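Local coordinates for DUF917 domain-containing protein (Chromobacterium violaceum, PDB 2O3I) that is of unknown function but has the N- and C-terminal domains of the S-Me-THD-like (DUF917) family, at residues V241-A246 against F323-G328; A149-T154 against A207-S212; G41-T46 against Q78-P83. The protein carries 2 engineered substitutions. One frame throughout, in Å; residues are numbered along the deposited sequence.

Interaction 1 of 3, residues V241-A246 against F323-G328; sequences VKTAEA and FVEGEG
Thr243 and Glu325 bring the two backbones closest, with CA atoms 4.8 Å apart, and beside them Gly326 N donates to Lys242 O at 3.2 Å. Strand 319-324 has just ended here, and helix 244-255 is about to begin. The carboxylate of Glu325 turns back to the start of that helix. Its CG lies anti to the carbonyl carbon (chi1 -64°), and the rest of the chain is extended. Glu325 OE1 accepts from Ala244 N at 2.9 Å in a nearly straight bond, the N-H meeting the anti side of the carboxylate and somewhat out of its plane. Thr243 OG1 takes a second N-H, that of Ala246 N, at 3.0 Å. A negative carboxylate at the start of a helix would be expected to interact well with the helix dipole.

The Phe323 ring packs against the backbone of Val241 to Ala244. Its CG is anti to the backbone N (chi1 -174°). Val241 O meets the ring edge at Phe323 CZ, 3.2 Å away and in plane, while Thr243 O lies over one face. Val241 CG2 touches Phe323 CE2 at 3.7 Å. Met247 of the helix also packs on the ring, and His330 lies nearly parallel to it. Farther out, Lys242 NZ forms a salt bridge to Glu327 OE2 at 2.7 Å. The lysine bends at chi4 and meets the syn side of the carboxylate, out of its plane.

Thr243 caps the helix start as its N-cap residue, and Glu325 adds a carboxylate acceptor for Ala244 N from the loop after a strand of the antiparallel sheet.

Interaction 2 of 3, residues A149-T154 against A207-S212; sequences AGVPPT and AMWMMS
Val151 sets its side chain against Trp209 and Met211, crossing the indole obliquely and the selenomethionine at about a right angle. CG1 is the branch that meets the indole. It lies anti to the backbone N (chi1 175°), and Val151 CG1 comes to 3.4 Å from Trp209 CD1. Val151 CG1 also rests against Met211 CG at 3.7 Å. The modelled position of Met211 CE is doubtful, because it comes too close to Val151.

The pyrrole side of Trp209 points into the bend of the loop. Two carbonyls stand at its edge, near the ring plane. Val151 O is 3.1 Å from Trp209 NE1, and Pro152 O is 3.2 Å from Trp209 CD1. Pro153 packs on the same part of the indole, Pro153 CB lying 3.7 Å from Trp209 NE1. The selenomethionine methyl of Met208 comes over the indole instead, with Met208 CE 3.6 Å above the Trp209 ring plane and over its centre. The same methyl touches Pro153 CB. A water ties the backbones together by donating to Pro152 O at 2.6 Å and to Met210 O.

The loop enters from helix 145-148, which closes in a Schellman motif at Gly150, and runs on to strand 156-159. Strand 203-211 lies in the mixed sheet between strands 61-69 and 156-159. Tyr146 stacks on Trp209, helix 183-194 backs Pro153, and helix 213-219 packs against Val151 and Met211.

Interaction 3 of 3, residues G41-T46 against Q78-P83; sequences GDYYPT and QWPNGP
An aromatic cluster of Tyr43, Tyr44 and Trp79 joins the loop before strand 49-52 to the start of helix 81-96. Both elements belong to the S-Me-THD-like N-terminal family region. On the helix side the chain makes an inverse gamma turn centred on Pro80, which is also the N-cap residue.

Tyr43 reaches across with CG anti to its backbone N (chi1 -166°). Its ring and the six-membered ring of Trp79 meet obliquely, with centroids 4.9 Å apart and planes at 44°. Trp79 CE3 lies over one face of the tyrosine, nearer its edge than its middle, and the side chains run past one another in opposing senses. The Tyr44 ring meets that of Trp79 rim to rim, Tyr44 CE1 coming to 3.7 Å from Trp79 CZ3. The two tyrosines also touch, Tyr43 CD1 sitting 3.4 Å above the centre of the Tyr44 ring.

Beyond the rings, Tyr44 and Pro80 approach tip to tip, with Tyr44 OH 3.1 Å from Pro80 CD. A water accepts from Tyr44 OH and donates to Gln78 O, so the hydroxyl is also linked to the chain just before Trp79. Leu119 of helix 111-124 packs on both Tyr44 and Pro80, and Lys123 makes a cation-pi contact with Tyr43. Asn81 is held from its other end, since ND2 donates to Glu161 O. Asn81 OD1 accepts from Tyr43 OH at 2.8 Å, in the carbonyl plane, with the tyrosine ring and the amide only 18° from coplanar.

Interaction 2 is the buried contact of the three, while interactions 1 and 3 are partly buried. Interaction 2 packs a loop against a strand of the mixed sheet, mostly through apolar and aromatic side chains and one bridging water. It joins the N-terminal family region to the C-terminal one. Interactions 1 and 3 each stay within one region and lie at helix starts. Interaction 1 combines a salt bridge, a carboxylate that accepts from a helix-start N-H, and a buried phenylalanine ring. Interaction 3 combines aromatic rings with a hydroxyl-to-amide bond. Interactions 2 and 3 approach to about 5 Å between nearest atoms without touching. Interaction 1 lies across the chain's centre from interaction 2, with centres 39 Å apart.

Interaction 1 of 3, residues V241-A246 against F323-G328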
ATOM      1  N   VAL A 241      43.207 -13.309   6.063  1.00 34.41           N
ATOM      2  CA  VAL A 241      42.706 -12.853   7.357  1.00 36.41           C
ATOM      3  C   VAL A 241      41.837 -13.932   8.001  1.00 36.10           C
ATOM      4  O   VAL A 241      40.630 -14.020   7.746  1.00 36.50           O
ATOM      5  CB  VAL A 241      41.924 -11.516   7.197  1.00 37.87           C
ATOM      6  CG1 VAL A 241      40.992 -11.598   6.017  1.00 40.04           C
ATOM      7  CG2 VAL A 241      41.155 -11.193   8.459  1.00 37.58           C
ATOM      8  N   LYS A 242      42.470 -14.749   8.842  1.00 34.90           N
ATOM      9  CA  LYS A 242      41.801 -15.863   9.509  1.00 35.75           C
ATOM     10  C   LYS A 242      41.586 -15.666  11.014  1.00 34.24           C
ATOM     11  O   LYS A 242      41.077 -16.557  11.696  1.00 33.29           O
ATOM     12  CB  LYS A 242      42.608 -17.145   9.286  1.00 38.31           C
ATOM     13  CG  LYS A 242      42.865 -17.507   7.821  1.00 38.26           C
ATOM     14  CD  LYS A 242      43.775 -18.727   7.728  1.00 38.53           C
ATOM     15  CE  LYS A 242      43.978 -19.189   6.296  1.00 38.68           C
ATOM     16  NZ  LYS A 242      42.704 -19.650   5.675  1.00 41.92           N
ATOM     17  N   THR A 243      41.985 -14.509  11.528  1.00 33.19           N
ATOM     18  CA  THR A 243      41.828 -14.202  12.943  1.00 32.48           C
ATOM     19  C   THR A 243      41.280 -12.795  13.116  1.00 33.07           C
ATOM     20  O   THR A 243      41.496 -11.922  12.269  1.00 33.19           O
ATOM     21  CB  THR A 243      43.168 -14.260  13.699  1.00 32.16           C
ATOM     22  OG1 THR A 243      44.068 -13.300  13.133  1.00 32.52           O
ATOM     23  CG2 THR A 243      43.781 -15.645  13.617  1.00 31.68           C
ATOM     24  N   ALA A 244      40.584 -12.576  14.226  1.00 32.43           N
ATOM     25  CA  ALA A 244      40.022 -11.269  14.529  1.00 33.10           C
ATOM     26  C   ALA A 244      41.129 -10.213  14.529  1.00 33.07           C
ATOM     27  O   ALA A 244      40.943  -9.109  14.017  1.00 32.97           O
ATOM     28  CB  ALA A 244      39.319 -11.306  15.890  1.00 32.00           C
ATOM     29  N   GLU A 245      42.280 -10.555  15.104  1.00 33.76           N
ATOM     30  CA  GLU A 245      43.414  -9.635  15.163  1.00 35.28           C
ATOM     31  C   GLU A 245      43.870  -9.277  13.752  1.00 34.28           C
ATOM     32  O   GLU A 245      44.155  -8.118  13.454  1.00 33.85           O
ATOM     33  CB  GLU A 245      44.578 -10.270  15.922  1.00 37.39           C
ATOM     34  CG  GLU A 245      45.750  -9.330  16.163  1.00 44.17           C
ATOM     35  CD  GLU A 245      46.929 -10.021  16.837  1.00 47.06           C
ATOM     36  OE1 GLU A 245      46.692 -10.851  17.742  1.00 48.80           O
ATOM     37  OE2 GLU A 245      48.089  -9.728  16.474  1.00 47.92           O
ATOM     38  N   ALA A 246      43.943 -10.283  12.887  1.00 32.80           N
ATOM     39  CA  ALA A 246      44.351 -10.059  11.506  1.00 32.00           C
ATOM     40  C   ALA A 246      43.335  -9.172  10.790  1.00 29.94           C
ATOM     41  O   ALA A 246      43.699  -8.376   9.933  1.00 30.16           O
ATOM     42  CB  ALA A 246      44.488 -11.396  10.773  1.00 32.90           C
ATOM     43  N   PHE A 323      33.246 -12.129  13.354  1.00 25.58           N
ATOM     44  CA  PHE A 323      34.404 -12.672  12.680  1.00 26.46           C
ATOM     45  C   PHE A 323      34.638 -14.051  13.273  1.00 28.29           C
ATOM     46  O   PHE A 323      34.969 -14.197  14.451  1.00 27.15           O
ATOM     47  CB  PHE A 323      35.668 -11.819  12.833  1.00 25.65           C
ATOM     48  CG  PHE A 323      36.816 -12.332  11.999  1.00 27.51           C
ATOM     49  CD1 PHE A 323      37.610 -13.392  12.447  1.00 26.40           C
ATOM     50  CD2 PHE A 323      37.013 -11.853  10.703  1.00 28.46           C
ATOM     51  CE1 PHE A 323      38.573 -13.973  11.614  1.00 26.67           C
ATOM     52  CE2 PHE A 323      37.978 -12.431   9.858  1.00 27.00           C
ATOM     53  CZ  PHE A 323      38.754 -13.492  10.316  1.00 26.57           C
ATOM     54  N   VAL A 324      34.434 -15.067  12.447  1.00 30.32           N
ATOM     55  CA  VAL A 324      34.621 -16.433  12.876  1.00 30.69           C
ATOM     56  C   VAL A 324      36.023 -16.880  12.466  1.00 33.30           C
ATOM     57  O   VAL A 324      36.318 -17.051  11.284  1.00 32.01           O
ATOM     58  CB  VAL A 324      33.561 -17.349  12.241  1.00 30.06           C
ATOM     59  CG1 VAL A 324      33.590 -18.727  12.908  1.00 28.80           C
ATOM     60  CG2 VAL A 324      32.184 -16.709  12.381  1.00 25.64           C
ATOM     61  N   GLU A 325      36.886 -17.055  13.458  1.00 36.73           N
ATOM     62  CA  GLU A 325      38.256 -17.469  13.215  1.00 40.51           C
ATOM     63  C   GLU A 325      38.329 -18.922  12.753  1.00 43.36           C
ATOM     64  O   GLU A 325      37.365 -19.680  12.889  1.00 43.13           O
ATOM     65  CB  GLU A 325      39.084 -17.276  14.484  1.00 40.28           C
ATOM     66  CG  GLU A 325      39.201 -15.822  14.916  1.00 41.36           C
ATOM     67  CD  GLU A 325      40.107 -15.630  16.118  1.00 41.53           C
ATOM     68  OE1 GLU A 325      40.509 -14.474  16.380  1.00 41.06           O
ATOM     69  OE2 GLU A 325      40.414 -16.632  16.802  1.00 41.73           O
ATOM     70  N   GLY A 326      39.482 -19.299  12.205  1.00 45.77           N
ATOM     71  CA  GLY A 326      39.676 -20.656  11.726  1.00 48.18           C
ATOM     72  C   GLY A 326      39.825 -20.708  10.219  1.00 49.31           C
ATOM     73  O   GLY A 326      40.353 -19.785   9.605  1.00 51.13           O
ATOM     74  N   GLU A 327      39.364 -21.796   9.618  1.00 50.49           N
ATOM     75  CA  GLU A 327      39.442 -21.953   8.171  1.00 51.91           C
ATOM     76  C   GLU A 327      38.022 -21.950   7.624  1.00 50.44           C
ATOM     77  O   GLU A 327      37.146 -22.635   8.150  1.00 51.25           O
ATOM     78  CB  GLU A 327      40.127 -23.275   7.812  1.00 54.39           C
ATOM     79  CG  GLU A 327      41.508 -23.470   8.438  1.00 59.10           C
ATOM     80  CD  GLU A 327      42.612 -22.682   7.745  1.00 61.41           C
ATOM     81  OE1 GLU A 327      43.748 -22.671   8.269  1.00 63.21           O
ATOM     82  OE2 GLU A 327      42.354 -22.082   6.678  1.00 62.00           O
ATOM     83  N   GLY A 328      37.789 -21.170   6.578  1.00 48.97           N
ATOM     84  CA  GLY A 328      36.459 -21.122   6.000  1.00 46.92           C
ATOM     85  C   GLY A 328      35.793 -19.766   6.124  1.00 43.89           C
ATOM     86  O   GLY A 328      36.448 -18.767   6.413  1.00 44.04           O
TER

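Interaction 2 of 3, residues A149-T154 against A207-S212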
ATOM      1  N   ALA A 149      19.594  13.942   2.644  1.00 20.69           N
ATOM      2  CA  ALA A 149      19.829  14.929   1.601  1.00 23.63           C
ATOM      3  C   ALA A 149      18.508  15.458   1.053  1.00 25.11           C
ATOM      4  O   ALA A 149      18.486  16.416   0.289  1.00 27.11           O
ATOM      5  CB  ALA A 149      20.647  14.316   0.474  1.00 23.52           C
ATOM      6  N   GLY A 150      17.404  14.821   1.427  1.00 25.29           N
ATOM      7  CA  GLY A 150      16.120  15.285   0.945  1.00 25.17           C
ATOM      8  C   GLY A 150      15.740  14.972  -0.498  1.00 24.27           C
ATOM      9  O   GLY A 150      14.995  15.740  -1.120  1.00 23.75           O
ATOM     10  N   VAL A 151      16.263  13.861  -1.031  1.00 23.96           N
ATOM     11  CA  VAL A 151      15.937  13.421  -2.404  1.00 25.25           C
ATOM     12  C   VAL A 151      14.517  12.907  -2.408  1.00 23.97           C
ATOM     13  O   VAL A 151      14.176  12.062  -1.600  1.00 22.96           O
ATOM     14  CB  VAL A 151      16.813  12.211  -2.839  1.00 25.45           C
ATOM     15  CG1 VAL A 151      16.370  11.733  -4.175  1.00 26.04           C
ATOM     16  CG2 VAL A 151      18.232  12.655  -2.917  1.00 23.83           C
ATOM     17  N   PRO A 152      13.652  13.432  -3.293  1.00 23.25           N
ATOM     18  CA  PRO A 152      12.277  12.925  -3.274  1.00 23.06           C
ATOM     19  C   PRO A 152      12.307  11.405  -3.320  1.00 21.96           C
ATOM     20  O   PRO A 152      12.966  10.825  -4.174  1.00 21.22           O
ATOM     21  CB  PRO A 152      11.661  13.545  -4.527  1.00 22.88           C
ATOM     22  CG  PRO A 152      12.365  14.865  -4.608  1.00 23.37           C
ATOM     23  CD  PRO A 152      13.813  14.476  -4.322  1.00 22.53           C
ATOM     24  N   PRO A 153      11.614  10.745  -2.380  1.00 22.60           N
ATOM     25  CA  PRO A 153      11.579   9.280  -2.331  1.00 22.72           C
ATOM     26  C   PRO A 153      10.696   8.626  -3.387  1.00 23.28           C
ATOM     27  O   PRO A 153      10.884   7.452  -3.716  1.00 22.30           O
ATOM     28  CB  PRO A 153      11.084   9.000  -0.911  1.00 23.25           C
ATOM     29  CG  PRO A 153      10.142  10.134  -0.668  1.00 24.15           C
ATOM     30  CD  PRO A 153      10.931  11.323  -1.206  1.00 23.11           C
ATOM     31  N   THR A 154       9.728   9.376  -3.906  1.00 22.45           N
ATOM     32  CA  THR A 154       8.826   8.843  -4.922  1.00 21.14           C
ATOM     33  C   THR A 154       8.886   9.745  -6.147  1.00 20.94           C
ATOM     34  O   THR A 154       9.305  10.892  -6.058  1.00 18.98           O
ATOM     35  CB  THR A 154       7.369   8.796  -4.423  1.00 18.93           C
ATOM     36  OG1 THR A 154       6.874  10.130  -4.288  1.00 19.54           O
ATOM     37  CG2 THR A 154       7.282   8.097  -3.083  1.00 18.34           C
ATOM     38  N   ALA A 207      12.849   0.458  -6.924  1.00 23.83           N
ATOM     39  CA  ALA A 207      13.588   1.495  -7.624  1.00 25.26           C
ATOM     40  C   ALA A 207      12.999   2.821  -7.159  1.00 26.25           C
ATOM     41  O   ALA A 207      11.815   3.106  -7.383  1.00 24.44           O
ATOM     42  CB  ALA A 207      13.438   1.339  -9.139  1.00 26.31           C
HETATM   43  N   MSE A 208      13.823   3.621  -6.490  1.00 25.89           N
HETATM   44  CA  MSE A 208      13.374   4.912  -5.985  1.00 26.98           C
HETATM   45  C   MSE A 208      14.541   5.887  -5.884  1.00 26.16           C
HETATM   46  O   MSE A 208      15.685   5.539  -6.191  1.00 24.36           O
HETATM   47  CB  MSE A 208      12.699   4.737  -4.610  1.00 26.52           C
HETATM   48  CG  MSE A 208      13.602   4.179  -3.510  1.00 29.67           C
HETATM   49 SE   MSE A 208      12.624   3.819  -1.865  1.00 35.19          SE
HETATM   50  CE  MSE A 208      12.526   5.621  -1.164  1.00 32.15           C
ATOM     51  N   TRP A 209      14.241   7.112  -5.464  1.00 25.37           N
ATOM     52  CA  TRP A 209      15.257   8.145  -5.318  1.00 25.86           C
ATOM     53  C   TRP A 209      16.000   8.475  -6.623  1.00 24.75           C
ATOM     54  O   TRP A 209      17.234   8.546  -6.665  1.00 22.89           O
ATOM     55  CB  TRP A 209      16.251   7.752  -4.209  1.00 25.09           C
ATOM     56  CG  TRP A 209      15.727   8.017  -2.806  1.00 26.59           C
ATOM     57  CD1 TRP A 209      15.023   9.115  -2.391  1.00 27.29           C
ATOM     58  CD2 TRP A 209      15.934   7.214  -1.638  1.00 24.99           C
ATOM     59  NE1 TRP A 209      14.784   9.048  -1.043  1.00 27.61           N
ATOM     60  CE2 TRP A 209      15.332   7.894  -0.551  1.00 26.63           C
ATOM     61  CE3 TRP A 209      16.572   5.987  -1.401  1.00 24.50           C
ATOM     62  CZ2 TRP A 209      15.347   7.391   0.757  1.00 24.77           C
ATOM     63  CZ3 TRP A 209      16.589   5.483  -0.098  1.00 26.09           C
ATOM     64  CH2 TRP A 209      15.980   6.186   0.964  1.00 26.00           C
HETATM   65  N   MSE A 210      15.240   8.673  -7.691  1.00 23.56           N
HETATM   66  CA  MSE A 210      15.828   9.040  -8.971  1.00 25.75           C
HETATM   67  C   MSE A 210      16.558  10.368  -8.756  1.00 26.12           C
HETATM   68  O   MSE A 210      16.030  11.276  -8.110  1.00 23.25           O
HETATM   69  CB  MSE A 210      14.737   9.202 -10.026  1.00 26.95           C
HETATM   70  CG  MSE A 210      14.028   7.912 -10.396  1.00 29.44           C
HETATM   71 SE   MSE A 210      12.628   8.219 -11.708  1.00 39.28          SE
HETATM   72  CE  MSE A 210      11.165   8.536 -10.476  1.00 35.81           C
HETATM   73  N   MSE A 211      17.771  10.484  -9.291  1.00 26.26           N
HETATM   74  CA  MSE A 211      18.548  11.705  -9.106  1.00 28.12           C
HETATM   75  C   MSE A 211      19.258  12.211 -10.358  1.00 29.18           C
HETATM   76  O   MSE A 211      19.659  11.434 -11.230  1.00 29.09           O
HETATM   77  CB  MSE A 211      19.606  11.490  -8.015  1.00 27.95           C
HETATM   78  CG  MSE A 211      19.044  11.051  -6.663  1.00 34.24           C
HETATM   79 SE   MSE A 211      20.409  10.267  -5.506  1.00 37.02          SE
HETATM   80  CE  MSE A 211      19.618  10.576  -3.808  1.00 41.93           C
ATOM     81  N   SER A 212      19.419  13.529 -10.418  1.00 28.60           N
ATOM     82  CA  SER A 212      20.125  14.179 -11.507  1.00 30.47           C
ATOM     83  C   SER A 212      21.552  14.234 -10.979  1.00 31.46           C
ATOM     84  O   SER A 212      21.766  14.071  -9.782  1.00 31.74           O
ATOM     85  CB  SER A 212      19.583  15.583 -11.722  1.00 29.31           C
TER
HETATM   86  O   HOH W   1      13.273  11.319  -6.672  1.00 25.81           O

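Interaction 3 of 3, residues G41-T46 against Q78-P83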
ATOM      1  N   GLY A  41      25.213 -13.785 -22.100  1.00 31.45           N
ATOM      2  CA  GLY A  41      24.296 -14.704 -22.741  1.00 32.26           C
ATOM      3  C   GLY A  41      23.016 -14.012 -23.155  1.00 32.82           C
ATOM      4  O   GLY A  41      23.009 -12.818 -23.454  1.00 34.96           O
ATOM      5  N   ASP A  42      21.924 -14.764 -23.177  1.00 32.82           N
ATOM      6  CA  ASP A  42      20.636 -14.205 -23.550  1.00 32.22           C
ATOM      7  C   ASP A  42      20.220 -13.146 -22.532  1.00 30.52           C
ATOM      8  O   ASP A  42      19.960 -12.001 -22.891  1.00 31.00           O
ATOM      9  CB  ASP A  42      19.571 -15.301 -23.601  1.00 32.99           C
ATOM     10  CG  ASP A  42      18.269 -14.813 -24.203  1.00 35.63           C
ATOM     11  OD1 ASP A  42      17.195 -15.211 -23.709  1.00 38.49           O
ATOM     12  OD2 ASP A  42      18.319 -14.036 -25.180  1.00 38.04           O
ATOM     13  N   TYR A  43      20.173 -13.533 -21.259  1.00 29.59           N
ATOM     14  CA  TYR A  43      19.769 -12.614 -20.197  1.00 30.13           C
ATOM     15  C   TYR A  43      20.745 -11.443 -19.987  1.00 29.64           C
ATOM     16  O   TYR A  43      20.328 -10.288 -20.019  1.00 30.14           O
ATOM     17  CB  TYR A  43      19.559 -13.387 -18.890  1.00 29.37           C
ATOM     18  CG  TYR A  43      18.826 -12.610 -17.808  1.00 32.42           C
ATOM     19  CD1 TYR A  43      19.506 -11.713 -16.974  1.00 30.94           C
ATOM     20  CD2 TYR A  43      17.449 -12.781 -17.611  1.00 32.20           C
ATOM     21  CE1 TYR A  43      18.831 -11.013 -15.966  1.00 33.10           C
ATOM     22  CE2 TYR A  43      16.767 -12.081 -16.610  1.00 33.30           C
ATOM     23  CZ  TYR A  43      17.465 -11.205 -15.792  1.00 33.64           C
ATOM     24  OH  TYR A  43      16.803 -10.537 -14.794  1.00 35.50           O
ATOM     25  N   TYR A  44      22.029 -11.730 -19.781  1.00 28.15           N
ATOM     26  CA  TYR A  44      23.020 -10.669 -19.583  1.00 27.66           C
ATOM     27  C   TYR A  44      23.820 -10.414 -20.858  1.00 28.49           C
ATOM     28  O   TYR A  44      24.679 -11.210 -21.234  1.00 28.21           O
ATOM     29  CB  TYR A  44      23.984 -11.029 -18.447  1.00 24.08           C
ATOM     30  CG  TYR A  44      23.331 -11.135 -17.087  1.00 23.62           C
ATOM     31  CD1 TYR A  44      23.107 -12.381 -16.495  1.00 22.33           C
ATOM     32  CD2 TYR A  44      22.931  -9.987 -16.391  1.00 21.32           C
ATOM     33  CE1 TYR A  44      22.504 -12.486 -15.238  1.00 20.95           C
ATOM     34  CE2 TYR A  44      22.325 -10.080 -15.136  1.00 21.29           C
ATOM     35  CZ  TYR A  44      22.115 -11.337 -14.570  1.00 20.74           C
ATOM     36  OH  TYR A  44      21.491 -11.447 -13.354  1.00 21.25           O
ATOM     37  N   PRO A  45      23.555  -9.287 -21.537  1.00 29.15           N
ATOM     38  CA  PRO A  45      24.286  -8.988 -22.774  1.00 30.98           C
ATOM     39  C   PRO A  45      25.772  -8.709 -22.553  1.00 31.41           C
ATOM     40  O   PRO A  45      26.541  -8.624 -23.504  1.00 31.63           O
ATOM     41  CB  PRO A  45      23.530  -7.786 -23.336  1.00 28.41           C
ATOM     42  CG  PRO A  45      23.099  -7.068 -22.087  1.00 30.81           C
ATOM     43  CD  PRO A  45      22.627  -8.194 -21.194  1.00 28.80           C
ATOM     44  N   THR A  46      26.181  -8.573 -21.298  1.00 33.53           N
ATOM     45  CA  THR A  46      27.583  -8.320 -21.018  1.00 34.25           C
ATOM     46  C   THR A  46      28.066  -9.015 -19.749  1.00 35.32           C
ATOM     47  O   THR A  46      27.296  -9.276 -18.822  1.00 34.87           O
ATOM     48  CB  THR A  46      27.881  -6.796 -20.964  1.00 34.08           C
ATOM     49  OG1 THR A  46      29.286  -6.599 -20.809  1.00 35.08           O
ATOM     50  CG2 THR A  46      27.150  -6.132 -19.818  1.00 34.66           C
ATOM     51  N   GLN A  78      16.842 -16.532  -8.699  1.00 39.40           N
ATOM     52  CA  GLN A  78      17.983 -16.925  -9.521  1.00 38.07           C
ATOM     53  C   GLN A  78      18.424 -15.747 -10.391  1.00 37.24           C
ATOM     54  O   GLN A  78      19.613 -15.542 -10.619  1.00 36.59           O
ATOM     55  CB  GLN A  78      17.614 -18.100 -10.428  1.00 40.60           C
ATOM     56  CG  GLN A  78      17.427 -19.432  -9.728  1.00 43.17           C
ATOM     57  CD  GLN A  78      18.705 -19.937  -9.092  1.00 45.81           C
ATOM     58  OE1 GLN A  78      19.042 -19.567  -7.966  1.00 46.49           O
ATOM     59  NE2 GLN A  78      19.436 -20.780  -9.821  1.00 45.98           N
ATOM     60  N   TRP A  79      17.450 -14.988 -10.890  1.00 36.37           N
ATOM     61  CA  TRP A  79      17.724 -13.813 -11.720  1.00 35.75           C
ATOM     62  C   TRP A  79      16.995 -12.621 -11.093  1.00 33.07           C
ATOM     63  O   TRP A  79      15.914 -12.775 -10.537  1.00 33.01           O
ATOM     64  CB  TRP A  79      17.240 -14.041 -13.157  1.00 37.15           C
ATOM     65  CG  TRP A  79      17.602 -15.400 -13.692  1.00 41.10           C
ATOM     66  CD1 TRP A  79      16.969 -16.583 -13.426  1.00 41.96           C
ATOM     67  CD2 TRP A  79      18.704 -15.721 -14.544  1.00 42.37           C
ATOM     68  NE1 TRP A  79      17.609 -17.620 -14.058  1.00 43.51           N
ATOM     69  CE2 TRP A  79      18.678 -17.120 -14.752  1.00 43.51           C
ATOM     70  CE3 TRP A  79      19.713 -14.963 -15.152  1.00 42.65           C
ATOM     71  CZ2 TRP A  79      19.621 -17.778 -15.542  1.00 43.01           C
ATOM     72  CZ3 TRP A  79      20.652 -15.616 -15.938  1.00 44.09           C
ATOM     73  CH2 TRP A  79      20.599 -17.013 -16.125  1.00 45.86           C
ATOM     74  N   PRO A  80      17.584 -11.420 -11.164  1.00 30.76           N
ATOM     75  CA  PRO A  80      16.947 -10.236 -10.578  1.00 29.44           C
ATOM     76  C   PRO A  80      15.875  -9.584 -11.449  1.00 28.31           C
ATOM     77  O   PRO A  80      15.970  -8.401 -11.776  1.00 25.24           O
ATOM     78  CB  PRO A  80      18.131  -9.311 -10.343  1.00 29.96           C
ATOM     79  CG  PRO A  80      18.975  -9.582 -11.545  1.00 29.07           C
ATOM     80  CD  PRO A  80      18.931 -11.097 -11.668  1.00 30.16           C
ATOM     81  N   ASN A  81      14.854 -10.350 -11.819  1.00 27.28           N
ATOM     82  CA  ASN A  81      13.787  -9.814 -12.656  1.00 28.62           C
ATOM     83  C   ASN A  81      13.099  -8.604 -12.033  1.00 27.12           C
ATOM     84  O   ASN A  81      12.855  -7.606 -12.712  1.00 28.88           O
ATOM     85  CB  ASN A  81      12.748 -10.896 -12.970  1.00 28.95           C
ATOM     86  CG  ASN A  81      13.243 -11.905 -13.989  1.00 31.24           C
ATOM     87  OD1 ASN A  81      14.352 -11.778 -14.512  1.00 31.35           O
ATOM     88  ND2 ASN A  81      12.421 -12.909 -14.281  1.00 31.02           N
ATOM     89  N   GLY A  82      12.788  -8.690 -10.744  1.00 24.41           N
ATOM     90  CA  GLY A  82      12.129  -7.581 -10.071  1.00 25.36           C
ATOM     91  C   GLY A  82      12.898  -6.271 -10.160  1.00 23.52           C
ATOM     92  O   GLY A  82      12.363  -5.277 -10.651  1.00 22.19           O
ATOM     93  N   PRO A  83      14.150  -6.232  -9.673  1.00 23.09           N
ATOM     94  CA  PRO A  83      14.957  -5.009  -9.727  1.00 24.19           C
ATOM     95  C   PRO A  83      15.151  -4.504 -11.158  1.00 24.15           C
ATOM     96  O   PRO A  83      15.093  -3.304 -11.418  1.00 24.66           O
ATOM     97  CB  PRO A  83      16.271  -5.436  -9.073  1.00 24.81           C
ATOM     98  CG  PRO A  83      15.812  -6.415  -8.042  1.00 23.65           C
ATOM     99  CD  PRO A  83      14.796  -7.244  -8.815  1.00 22.15           C
TER
HETATM  100  O   HOH W   2      21.624 -13.958 -12.080  1.00 19.19           O